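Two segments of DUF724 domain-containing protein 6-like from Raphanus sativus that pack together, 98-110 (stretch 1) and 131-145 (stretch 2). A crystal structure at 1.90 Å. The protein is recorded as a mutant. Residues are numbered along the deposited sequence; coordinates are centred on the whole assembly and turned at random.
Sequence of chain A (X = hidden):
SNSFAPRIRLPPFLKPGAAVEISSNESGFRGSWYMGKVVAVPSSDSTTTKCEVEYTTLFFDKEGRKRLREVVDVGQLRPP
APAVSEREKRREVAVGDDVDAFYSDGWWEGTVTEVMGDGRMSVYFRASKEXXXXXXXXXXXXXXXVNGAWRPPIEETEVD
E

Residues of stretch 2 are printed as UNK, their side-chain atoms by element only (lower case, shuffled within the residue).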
ATOM      1  N   ASP A  98       8.043  -0.279  12.904  1.00 30.34           N
ATOM      2  CA  ASP A  98       7.363  -0.868  11.753  1.00 34.58           C
ATOM      3  C   ASP A  98       7.189   0.206  10.702  1.00 29.79           C
ATOM      4  O   ASP A  98       6.620   1.257  10.983  1.00 30.20           O
ATOM      5  CB  ASP A  98       6.000  -1.446  12.145  1.00 44.22           C
ATOM      6  CG  ASP A  98       6.127  -2.785  12.840  1.00 58.07           C
ATOM      7  OD1 ASP A  98       7.222  -3.393  12.764  1.00 62.60           O
ATOM      8  OD2 ASP A  98       5.148  -3.225  13.468  1.00 64.27           O
ATOM      9  N   VAL A  99       7.726  -0.043   9.512  1.00 26.61           N
ATOM     10  CA  VAL A  99       7.710   0.952   8.447  1.00 23.88           C
ATOM     11  C   VAL A  99       7.210   0.320   7.159  1.00 26.00           C
ATOM     12  O   VAL A  99       7.160  -0.904   7.045  1.00 29.30           O
ATOM     13  CB  VAL A  99       9.118   1.563   8.196  1.00 25.46           C
ATOM     14  CG1 VAL A  99       9.567   2.389   9.435  1.00 28.98           C
ATOM     15  CG2 VAL A  99      10.141   0.464   7.850  1.00 25.36           C
ATOM     16  N   ASP A 100       6.805   1.144   6.202  1.00 29.43           N
ATOM     17  CA  ASP A 100       6.707   0.676   4.818  1.00 26.89           C
ATOM     18  C   ASP A 100       7.812   1.370   4.041  1.00 24.17           C
ATOM     19  O   ASP A 100       8.063   2.556   4.245  1.00 26.87           O
ATOM     20  CB  ASP A 100       5.368   0.996   4.160  1.00 28.13           C
ATOM     21  CG  ASP A 100       4.179   0.556   4.981  1.00 31.19           C
ATOM     22  OD1 ASP A 100       4.276  -0.455   5.718  1.00 27.78           O
ATOM     23  OD2 ASP A 100       3.137   1.252   4.885  1.00 28.34           O
ATOM     24  N   ALA A 101       8.457   0.625   3.140  1.00 24.48           N
ATOM     25  CA  ALA A 101       9.490   1.155   2.261  1.00 23.76           C
ATOM     26  C   ALA A 101       8.978   1.251   0.824  1.00 23.41           C
ATOM     27  O   ALA A 101       8.325   0.322   0.324  1.00 24.87           O
ATOM     28  CB  ALA A 101      10.737   0.263   2.312  1.00 23.75           C
ATOM     29  N   PHE A 102       9.245   2.365   0.163  1.00 24.62           N
ATOM     30  CA  PHE A 102       8.845   2.495  -1.233  1.00 25.25           C
ATOM     31  C   PHE A 102       9.797   1.754  -2.152  1.00 24.71           C
ATOM     32  O   PHE A 102      10.989   2.093  -2.250  1.00 25.48           O
ATOM     33  CB  PHE A 102       8.763   3.943  -1.652  1.00 26.25           C
ATOM     34  CG  PHE A 102       7.896   4.164  -2.853  1.00 31.52           C
ATOM     35  CD1 PHE A 102       6.511   3.946  -2.778  1.00 32.17           C
ATOM     36  CD2 PHE A 102       8.446   4.595  -4.048  1.00 35.17           C
ATOM     37  CE1 PHE A 102       5.705   4.157  -3.889  1.00 30.59           C
ATOM     38  CE2 PHE A 102       7.639   4.807  -5.161  1.00 35.44           C
ATOM     39  CZ  PHE A 102       6.266   4.595  -5.074  1.00 35.25           C
ATOM     40  N   TYR A 103       9.278   0.747  -2.850  1.00 21.74           N
ATOM     41  CA  TYR A 103      10.191  -0.179  -3.590  1.00 23.30           C
ATOM     42  C   TYR A 103       9.369  -0.752  -4.730  1.00 25.99           C
ATOM     43  O   TYR A 103       8.163  -1.046  -4.521  1.00 26.00           O
ATOM     44  CB  TYR A 103      10.656  -1.266  -2.631  1.00 24.63           C
ATOM     45  CG  TYR A 103      11.696  -2.212  -3.156  1.00 28.64           C
ATOM     46  CD1 TYR A 103      11.326  -3.381  -3.815  1.00 22.34           C
ATOM     47  CD2 TYR A 103      13.047  -1.957  -2.928  1.00 27.26           C
ATOM     48  CE1 TYR A 103      12.328  -4.261  -4.302  1.00 27.30           C
ATOM     49  CE2 TYR A 103      14.018  -2.798  -3.380  1.00 27.02           C
ATOM     50  CZ  TYR A 103      13.657  -3.952  -4.060  1.00 27.47           C
ATOM     51  OH  TYR A 103      14.660  -4.770  -4.468  1.00 28.65           O
ATOM     52  N   SER A 104       9.937  -0.845  -5.932  1.00 25.77           N
ATOM     53  CA  SER A 104       9.146  -1.270  -7.109  1.00 29.23           C
ATOM     54  C   SER A 104       7.782  -0.553  -7.199  1.00 29.99           C
ATOM     55  O   SER A 104       6.756  -1.191  -7.536  1.00 28.06           O
ATOM     56  CB  SER A 104       8.909  -2.780  -7.078  1.00 27.51           C
ATOM     57  OG  SER A 104      10.132  -3.502  -7.142  1.00 29.04           O
ATOM     58  N   ASP A 105       7.784   0.740  -6.848  1.00 29.79           N
ATOM     59  CA  ASP A 105       6.682   1.661  -7.046  1.00 32.22           C
ATOM     60  C   ASP A 105       5.456   1.325  -6.187  1.00 29.83           C
ATOM     61  O   ASP A 105       4.348   1.834  -6.464  1.00 31.82           O
ATOM     62  CB  ASP A 105       6.305   1.733  -8.535  1.00 32.09           C
ATOM     63  CG  ASP A 105       7.459   2.279  -9.397  1.00 39.16           C
ATOM     64  OD1 ASP A 105       7.808   3.471  -9.260  1.00 38.24           O
ATOM     65  OD2 ASP A 105       8.008   1.505 -10.191  1.00 36.55           O
ATOM     66  N   GLY A 106       5.658   0.532  -5.130  1.00 23.98           N
ATOM     67  CA  GLY A 106       4.621   0.404  -4.090  1.00 26.75           C
ATOM     68  C   GLY A 106       5.253   0.435  -2.704  1.00 29.55           C
ATOM     69  O   GLY A 106       6.493   0.569  -2.568  1.00 24.56           O
ATOM     70  N   TRP A 107       4.417   0.338  -1.676  1.00 25.97           N
ATOM     71  CA  TRP A 107       4.871   0.350  -0.287  1.00 26.39           C
ATOM     72  C   TRP A 107       4.913  -1.051   0.310  1.00 27.03           C
ATOM     73  O   TRP A 107       3.918  -1.770   0.289  1.00 29.67           O
ATOM     74  CB  TRP A 107       3.946   1.244   0.570  1.00 23.38           C
ATOM     75  CG  TRP A 107       4.048   2.707   0.209  1.00 27.44           C
ATOM     76  CD1 TRP A 107       3.219   3.414  -0.615  1.00 30.21           C
ATOM     77  CD2 TRP A 107       5.033   3.640   0.679  1.00 31.91           C
ATOM     78  NE1 TRP A 107       3.619   4.727  -0.677  1.00 35.21           N
ATOM     79  CE2 TRP A 107       4.732   4.893   0.103  1.00 37.49           C
ATOM     80  CE3 TRP A 107       6.155   3.529   1.518  1.00 28.34           C
ATOM     81  CZ2 TRP A 107       5.501   6.040   0.345  1.00 36.98           C
ATOM     82  CZ3 TRP A 107       6.909   4.666   1.764  1.00 24.46           C
ATOM     83  CH2 TRP A 107       6.584   5.905   1.174  1.00 28.79           C
ATOM     84  N   TRP A 108       6.055  -1.431   0.880  1.00 22.27           N
ATOM     85  CA  TRP A 108       6.223  -2.785   1.418  1.00 22.10           C
ATOM     86  C   TRP A 108       6.533  -2.716   2.900  1.00 24.45           C
ATOM     87  O   TRP A 108       7.478  -2.030   3.312  1.00 23.04           O
ATOM     88  CB  TRP A 108       7.376  -3.532   0.667  1.00 19.89           C
ATOM     89  CG  TRP A 108       7.104  -3.682  -0.793  1.00 21.74           C
ATOM     90  CD1 TRP A 108       7.203  -2.709  -1.747  1.00 20.98           C
ATOM     91  CD2 TRP A 108       6.651  -4.882  -1.479  1.00 20.82           C
ATOM     92  NE1 TRP A 108       6.854  -3.237  -2.982  1.00 24.77           N
ATOM     93  CE2 TRP A 108       6.498  -4.553  -2.835  1.00 21.22           C
ATOM     94  CE3 TRP A 108       6.352  -6.183  -1.061  1.00 21.16           C
ATOM     95  CZ2 TRP A 108       6.068  -5.495  -3.796  1.00 21.39           C
ATOM     96  CZ3 TRP A 108       5.937  -7.123  -2.013  1.00 20.82           C
ATOM     97  CH2 TRP A 108       5.799  -6.764  -3.362  1.00 20.99           C
ATOM     98  N   GLU A 109       5.756  -3.423   3.706  1.00 22.78           N
ATOM     99  CA  GLU A 109       5.940  -3.396   5.158  1.00 28.78           C
ATOM    100  C   GLU A 109       7.199  -4.156   5.596  1.00 26.70           C
ATOM    101  O   GLU A 109       7.391  -5.307   5.215  1.00 22.65           O
ATOM    102  CB  GLU A 109       4.735  -4.015   5.858  1.00 33.54           C
ATOM    103  CG  GLU A 109       4.921  -4.153   7.338  1.00 49.68           C
ATOM    104  CD  GLU A 109       3.616  -4.493   8.046  1.00 67.69           C
ATOM    105  OE1 GLU A 109       2.678  -4.967   7.361  1.00 66.87           O
ATOM    106  OE2 GLU A 109       3.539  -4.270   9.275  1.00 73.66           O
ATOM    107  N   GLY A 110       7.996  -3.544   6.463  1.00 29.02           N
ATOM    108  CA  GLY A 110       9.128  -4.206   7.091  1.00 30.04           C
ATOM    109  C   GLY A 110       9.448  -3.605   8.451  1.00 31.15           C
ATOM    110  O   GLY A 110       8.700  -2.758   8.963  1.00 30.00           O
ATOM    111  N   UNK A 131      16.785  -8.098   3.333  1.00 23.66           N
ATOM    112  CA  UNK A 131      17.349  -7.084   4.193  1.00 26.95           C
ATOM    113  C   UNK A 131      17.852  -5.979   3.267  1.00 28.88           C
ATOM    114  O   UNK A 131      18.789  -6.211   2.496  1.00 25.87           O
ATOM    115  c   UNK A 131      19.132  -6.644   6.002  1.00 28.07           C
ATOM    116  n   UNK A 131      18.063  -5.219   7.660  1.00 31.56           N
ATOM    117  c   UNK A 131      18.478  -7.667   5.053  1.00 23.31           C
ATOM    118  c   UNK A 131      18.344  -6.470   7.300  1.00 34.37           C
ATOM    119  o   UNK A 131      17.993  -7.456   7.969  1.00 34.32           O
ATOM    120  N   UNK A 132      17.218  -4.806   3.303  1.00 24.77           N
ATOM    121  CA  UNK A 132      17.460  -3.772   2.298  1.00 23.66           C
ATOM    122  C   UNK A 132      17.662  -2.401   2.926  1.00 26.71           C
ATOM    123  O   UNK A 132      16.894  -2.021   3.813  1.00 25.35           O
ATOM    124  c   UNK A 132      16.636  -2.752   0.156  1.00 28.33           C
ATOM    125  c   UNK A 132      16.300  -3.696   1.299  1.00 25.95           C
ATOM    126  c   UNK A 132      14.789  -5.102  -0.274  1.00 23.88           C
ATOM    127  c   UNK A 132      15.943  -5.103   0.753  1.00 25.18           C
ATOM    128  N   UNK A 133      18.664  -1.647   2.461  1.00 25.33           N
ATOM    129  CA  UNK A 133      18.914  -0.284   2.977  1.00 27.27           C
ATOM    130  C   UNK A 133      18.101   0.753   2.251  1.00 31.34           C
ATOM    131  O   UNK A 133      17.956   0.645   1.023  1.00 27.34           O
ATOM    132  n   UNK A 133      25.541  -1.116   5.683  1.00 41.24           N
ATOM    133  c   UNK A 133      20.387   0.093   2.818  1.00 31.68           C
ATOM    134  n   UNK A 133      23.569  -0.725   4.605  1.00 41.25           N
ATOM    135  n   UNK A 133      25.429   0.513   4.063  1.00 44.79           N
ATOM    136  c   UNK A 133      22.706  -0.060   3.649  1.00 40.04           C
ATOM    137  c   UNK A 133      21.306  -0.671   3.711  1.00 33.76           C
ATOM    138  c   UNK A 133      24.850  -0.436   4.787  1.00 42.37           C
ATOM    139  N   UNK A 134      17.649   1.783   2.987  1.00 26.27           N
ATOM    140  CA  UNK A 134      16.832   2.851   2.444  1.00 26.71           C
ATOM    141  C   UNK A 134      17.226   4.193   3.042  1.00 30.78           C
ATOM    142  O   UNK A 134      17.789   4.247   4.140  1.00 27.52           O
ATOM    143  c   UNK A 134      13.732   0.336   0.149  1.00 22.44           C
ATOM    144  c   UNK A 134      15.302   2.620   2.753  1.00 25.37           C
ATOM    145  c   UNK A 134      13.696  -0.861   0.818  1.00 23.35           C
ATOM    146  c   UNK A 134      14.675   0.204   2.746  1.00 23.56           C
ATOM    147  c   UNK A 134      14.160  -0.939   2.109  1.00 22.15           C
ATOM    148  c   UNK A 134      14.731   1.414   2.084  1.00 25.19           C
ATOM    149  c   UNK A 134      14.254   1.487   0.787  1.00 24.31           C
ATOM    150  N   UNK A 135      16.906   5.269   2.332  1.00 25.96           N
ATOM    151  CA  UNK A 135      16.995   6.609   2.929  1.00 25.88           C
ATOM    152  C   UNK A 135      15.715   6.832   3.712  1.00 28.11           C
ATOM    153  O   UNK A 135      14.710   6.205   3.427  1.00 28.66           O
ATOM    154  c   UNK A 135      17.162   7.697   1.862  1.00 29.62           C
ATOM    155  n   UNK A 135      17.141   8.582  -0.895  1.00 46.66           N
ATOM    156  c   UNK A 135      18.399   7.503   0.953  1.00 35.03           C
ATOM    157  c   UNK A 135      16.870   7.771  -1.914  1.00 44.97           C
ATOM    158  n   UNK A 135      15.721   7.850  -2.563  1.00 44.92           N
ATOM    159  n   UNK A 135      17.762   6.872  -2.283  1.00 44.04           N
ATOM    160  c   UNK A 135      18.412   8.550  -0.154  1.00 39.85           C
ATOM    161  N   UNK A 136      15.765   7.730   4.693  1.00 30.25           N
ATOM    162  CA  UNK A 136      14.563   8.127   5.446  1.00 32.22           C
ATOM    163  C   UNK A 136      13.415   8.526   4.520  1.00 32.27           C
ATOM    164  O   UNK A 136      12.271   8.163   4.753  1.00 32.03           O
ATOM    165  c   UNK A 136      10.566   9.366   8.104  1.00 44.91           C
ATOM    166  n   UNK A 136       9.498   9.859   8.706  1.00 46.48           N
ATOM    167  c   UNK A 136      14.901   9.303   6.387  1.00 31.97           C
ATOM    168  n   UNK A 136      10.430   8.724   6.955  1.00 39.67           N
ATOM    169  n   UNK A 136      11.772   9.502   8.645  1.00 44.67           N
ATOM    170  c   UNK A 136      12.988   8.966   8.040  1.00 40.13           C
ATOM    171  c   UNK A 136      13.655   9.941   7.072  1.00 39.02           C
ATOM    172  N   UNK A 137      13.700   9.294   3.471  1.00 32.06           N
ATOM    173  CA  UNK A 137      12.601   9.756   2.613  1.00 33.36           C
ATOM    174  C   UNK A 137      11.961   8.636   1.765  1.00 34.18           C
ATOM    175  O   UNK A 137      11.006   8.891   1.033  1.00 33.27           O
ATOM    176  o   UNK A 137      14.336   9.525   0.240  1.00 46.47           O
ATOM    177  c   UNK A 137      14.341  10.548   0.943  1.00 48.58           C
ATOM    178  o   UNK A 137      15.344  11.289   1.047  1.00 60.36           O
ATOM    179  c   UNK A 137      13.079  10.898   1.707  1.00 36.40           C
ATOM    180  N   UNK A 138      12.474   7.406   1.860  1.00 29.02           N
ATOM    181  CA  UNK A 138      11.856   6.250   1.200  1.00 25.50           C
ATOM    182  C   UNK A 138      10.956   5.448   2.139  1.00 31.91           C
ATOM    183  O   UNK A 138      10.391   4.413   1.743  1.00 29.04           O
ATOM    184  o   UNK A 138      14.704   4.442  -2.044  1.00 31.11           O
ATOM    185  c   UNK A 138      13.782   5.978  -0.430  1.00 25.88           C
ATOM    186  c   UNK A 138      12.947   5.318   0.626  1.00 23.51           C
ATOM    187  o   UNK A 138      15.920   4.876  -0.252  1.00 34.74           O
ATOM    188  c   UNK A 138      14.890   5.026  -0.948  1.00 33.76           C
ATOM    189  N   UNK A 139      10.832   5.906   3.386  1.00 28.97           N
ATOM    190  CA  UNK A 139      10.066   5.142   4.378  1.00 25.55           C
ATOM    191  C   UNK A 139       8.873   5.941   4.886  1.00 28.06           C
ATOM    192  O   UNK A 139       8.909   7.170   4.888  1.00 30.09           O
ATOM    193  c   UNK A 139      11.964   2.697   4.630  1.00 23.38           C
ATOM    194  c   UNK A 139      12.908   3.871   6.618  1.00 29.77           C
ATOM    195  c   UNK A 139      12.252   4.049   5.282  1.00 26.63           C
ATOM    196  c   UNK A 139      10.927   4.767   5.571  1.00 26.50           C
ATOM    197  N   UNK A 140       7.832   5.229   5.316  1.00 26.60           N
ATOM    198  CA  UNK A 140       6.763   5.860   6.097  1.00 30.69           C
ATOM    199  C   UNK A 140       6.459   4.997   7.335  1.00 28.87           C
ATOM    200  O   UNK A 140       6.642   3.807   7.321  1.00 26.57           O
ATOM    201  c   UNK A 140       1.760   3.634   2.843  1.00 31.59           C
ATOM    202  c   UNK A 140       4.849   4.735   4.807  1.00 25.46           C
ATOM    203  n   UNK A 140       1.172   2.448   2.651  1.00 29.54           N
ATOM    204  c   UNK A 140       3.610   4.964   3.859  1.00 28.80           C
ATOM    205  n   UNK A 140       2.892   3.711   3.557  1.00 27.15           N
ATOM    206  c   UNK A 140       5.509   6.045   5.231  1.00 29.06           C
ATOM    207  n   UNK A 140       1.216   4.731   2.304  1.00 30.42           N
ATOM    208  N   UNK A 141       5.956   5.587   8.408  1.00 26.23           N
ATOM    209  CA  UNK A 141       5.605   4.773   9.560  1.00 29.40           C
ATOM    210  C   UNK A 141       4.400   3.972   9.166  1.00 35.37           C
ATOM    211  O   UNK A 141       3.518   4.493   8.488  1.00 32.67           O
ATOM    212  c   UNK A 141       7.483   5.427  12.057  1.00 39.58           C
ATOM    213  c   UNK A 141       6.602   6.226  11.355  1.00 37.78           C
ATOM    214  c   UNK A 141       8.969   7.287  12.368  1.00 44.23           C
ATOM    215  c   UNK A 141       6.924   7.560  11.149  1.00 41.68           C
ATOM    216  c   UNK A 141       8.670   5.952  12.565  1.00 46.92           C
ATOM    217  c   UNK A 141       8.088   8.095  11.662  1.00 46.74           C
ATOM    218  c   UNK A 141       5.349   5.646  10.804  1.00 29.15           C
ATOM    219  N   UNK A 142       4.408   2.691   9.524  1.00 27.61           N
ATOM    220  CA  UNK A 142       3.331   1.784   9.150  1.00 25.86           C
ATOM    221  C   UNK A 142       2.075   2.080   9.964  1.00 27.40           C
ATOM    222  O   UNK A 142       2.175   2.357  11.153  1.00 30.19           O
ATOM    223  c   UNK A 142       3.736   0.333   9.379  1.00 31.07           C
ATOM    224  c   UNK A 142       2.711  -0.644   8.915  1.00 26.60           C
ATOM    225  n   UNK A 142       1.027  -2.040   8.664  1.00 32.01           N
ATOM    226  c   UNK A 142       1.551  -1.832   7.461  1.00 31.10           C
ATOM    227  n   UNK A 142       2.548  -0.979   7.584  1.00 31.29           N
ATOM    228  c   UNK A 142       1.729  -1.300   9.583  1.00 32.23           C
ATOM    229  N   UNK A 143       0.923   2.016   9.316  1.00 28.33           N
ATOM    230  CA  UNK A 143      -0.368   2.160  10.003  1.00 32.19           C
ATOM    231  C   UNK A 143      -1.320   1.087   9.523  1.00 33.90           C
ATOM    232  O   UNK A 143      -1.141   0.557   8.415  1.00 31.03           O
ATOM    233  c   UNK A 143      -0.980   3.543   9.757  1.00 34.86           C
ATOM    234  n   UNK A 143      -0.495   7.059  10.981  1.00 69.08           N
ATOM    235  n   UNK A 143      -2.198   8.070  12.163  1.00 83.61           N
ATOM    236  c   UNK A 143      -1.078   5.720  11.021  1.00 55.55           C
ATOM    237  n   UNK A 143      -0.409   9.305  11.413  1.00101.89           N
ATOM    238  c   UNK A 143      -0.167   4.708  10.294  1.00 38.87           C
ATOM    239  c   UNK A 143      -1.036   8.142  11.521  1.00 83.77           C
ATOM    240  N   UNK A 144      -2.348   0.769  10.329  1.00 29.91           N
ATOM    241  CA  UNK A 144      -3.295  -0.255   9.918  1.00 32.18           C
ATOM    242  C   UNK A 144      -4.669   0.360   9.903  1.00 34.69           C
ATOM    243  O   UNK A 144      -4.962   1.226  10.715  1.00 32.76           O
ATOM    244  o   UNK A 144      -3.075  -3.423   8.758  1.00 51.04           O
ATOM    245  c   UNK A 144      -3.268  -1.476  10.843  1.00 42.26           C
ATOM    246  o   UNK A 144      -0.987  -3.820   9.128  1.00 45.34           O
ATOM    247  c   UNK A 144      -2.038  -3.255   9.432  1.00 47.27           C
ATOM    248  c   UNK A 144      -2.035  -2.375  10.691  1.00 49.31           C
ATOM    249  N   UNK A 145      -5.467  -0.031   8.927  1.00 34.56           N
ATOM    250  CA  UNK A 145      -6.855   0.411   8.820  1.00 34.29           C
ATOM    251  C   UNK A 145      -7.725  -0.665   9.430  1.00 36.85           C
ATOM    252  O   UNK A 145      -7.880  -1.734   8.882  1.00 35.83           O
ATOM    253  c   UNK A 145      -9.294   2.173   7.327  1.00 38.51           C
ATOM    254  c   UNK A 145     -11.579   3.011   6.980  1.00 47.92           C
ATOM    255  c   UNK A 145      -8.597   0.950   7.078  1.00 39.73           C
ATOM    256  c   UNK A 145      -7.193   0.686   7.362  1.00 32.71           C
ATOM    257  c   UNK A 145      -9.872   4.407   7.964  1.00 48.47           C
ATOM    258  c   UNK A 145      -8.917   3.406   7.861  1.00 43.56           C
ATOM    259  n   UNK A 145     -10.731   0.717   6.403  1.00 39.85           N
ATOM    260  c   UNK A 145      -9.496   0.096   6.508  1.00 40.87           C
ATOM    261  c   UNK A 145     -11.185   4.204   7.520  1.00 48.91           C
ATOM    262  c   UNK A 145     -10.619   1.999   6.880  1.00 43.13           C
TER
HETATM  263  O   HOH W   1       1.006   2.025   6.277  1.00 26.91           O
HETATM  264  O   HOH W   2      12.145   4.706  -3.026  1.00 39.52           O
HETATM  265  O   HOH W   3      13.427   1.898  -3.390  1.00 42.54           O

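Position 131 carries three side-chain carbons, the third bearing one oxygen and one nitrogen; this amide lies out of reach of stretch 1 and is Gln131. At 132 four carbons fork at the first, with one arm two carbons long, and the end of that arm lies by the Tyr103 ring, the mark of Ile132. Ile132 CD1 meets Tyr103 CE2 at 3.9 Å. Position 133 has three carbons, a nitrogen and a carbon with two further nitrogens, a guanidinium that makes no contact with stretch 1: Arg133.

At 134 one carbon leads to a six-carbon ring that lies over Ala101 CB, with no oxygen to make it a tyrosine, so the residue is Phe134. Ala101 CB sits over one face of the Phe134 ring, 3.6 Å from its centroid, while Tyr103 CD2 approaches its edge, 3.9 Å from Phe134 CE2. The aromatic ring thus covers the small alanine methyl.

Positions 135 and 136 both show three carbons, a nitrogen and a carbon with two more nitrogens, and neither touches stretch 1; they are Arg135 and Arg136. Position 137 has two carbons, the second with two oxygens, again without contact: Asp137. Asp137 OD2 accepts a hydrogen bond from Arg135 NE at 3.2 Å, part of a salt bridge.

Position 138 has three carbons, the last carrying two oxygens, and its backbone O meets Phe102 N; it is Glu138. Glu138 O accepts a hydrogen bond from Phe102 N at 2.8 Å, and Glu138 OE1 accepts one from Arg135 N, also at 2.8 Å, which ties the carboxylate back to its own segment. At 139 four carbons fork at the second, and the fork meets Ala101 and Val99, giving Leu139; Leu139 CD2 lies 3.6 Å from Ala101 CB and 4.3 Å from Val99 CG2.

Position 140 again has three carbons, a nitrogen and a carbon with two nitrogens, now lying flat over the Trp107 ring: Arg140. The planes differ by 6°, and Arg140 NE donates to Asp100 OD2 at 2.8 Å in a salt bridge. At 141 one carbon bears a ring of six carbons, and the CA-to-CB bond points away from stretch 1: Phe141.

At 142 one carbon carries a five-membered ring of three carbons and two nitrogens, one nitrogen facing the Asp100 carboxylate, identifying His142. His142 ND1 donates to Asp100 OD1 at 2.6 Å, and Glu109 CG lies over the His142 ring face, 4.2 Å from its centroid. Position 143 has the guanidinium pattern once more, and its CA-to-CB bond points away from stretch 1: Arg143. At 144 three carbons end in two oxygens: Glu144. Glu144 OE2 accepts from His142 NE2 at 2.7 Å. Position 145 has one carbon and fused five- and six-membered rings with a single nitrogen, Trp145, out of reach.

The contact is built on antiparallel pairing of strands 98-103 and 139-141. Asp100 N to Arg140 O and Arg140 N to Asp100 O, both 2.9 Å, fix the register, and His142 N to Asp98 O at 3.0 Å extends it. Ala101 and Leu139 share one face with apolar packing. On the other, Asp100 divides its carboxylate between Arg140 and His142, while Trp107 supports the guanidinium through stacking.

Stretch 2 131-145: QIRFRRDELRFHREW
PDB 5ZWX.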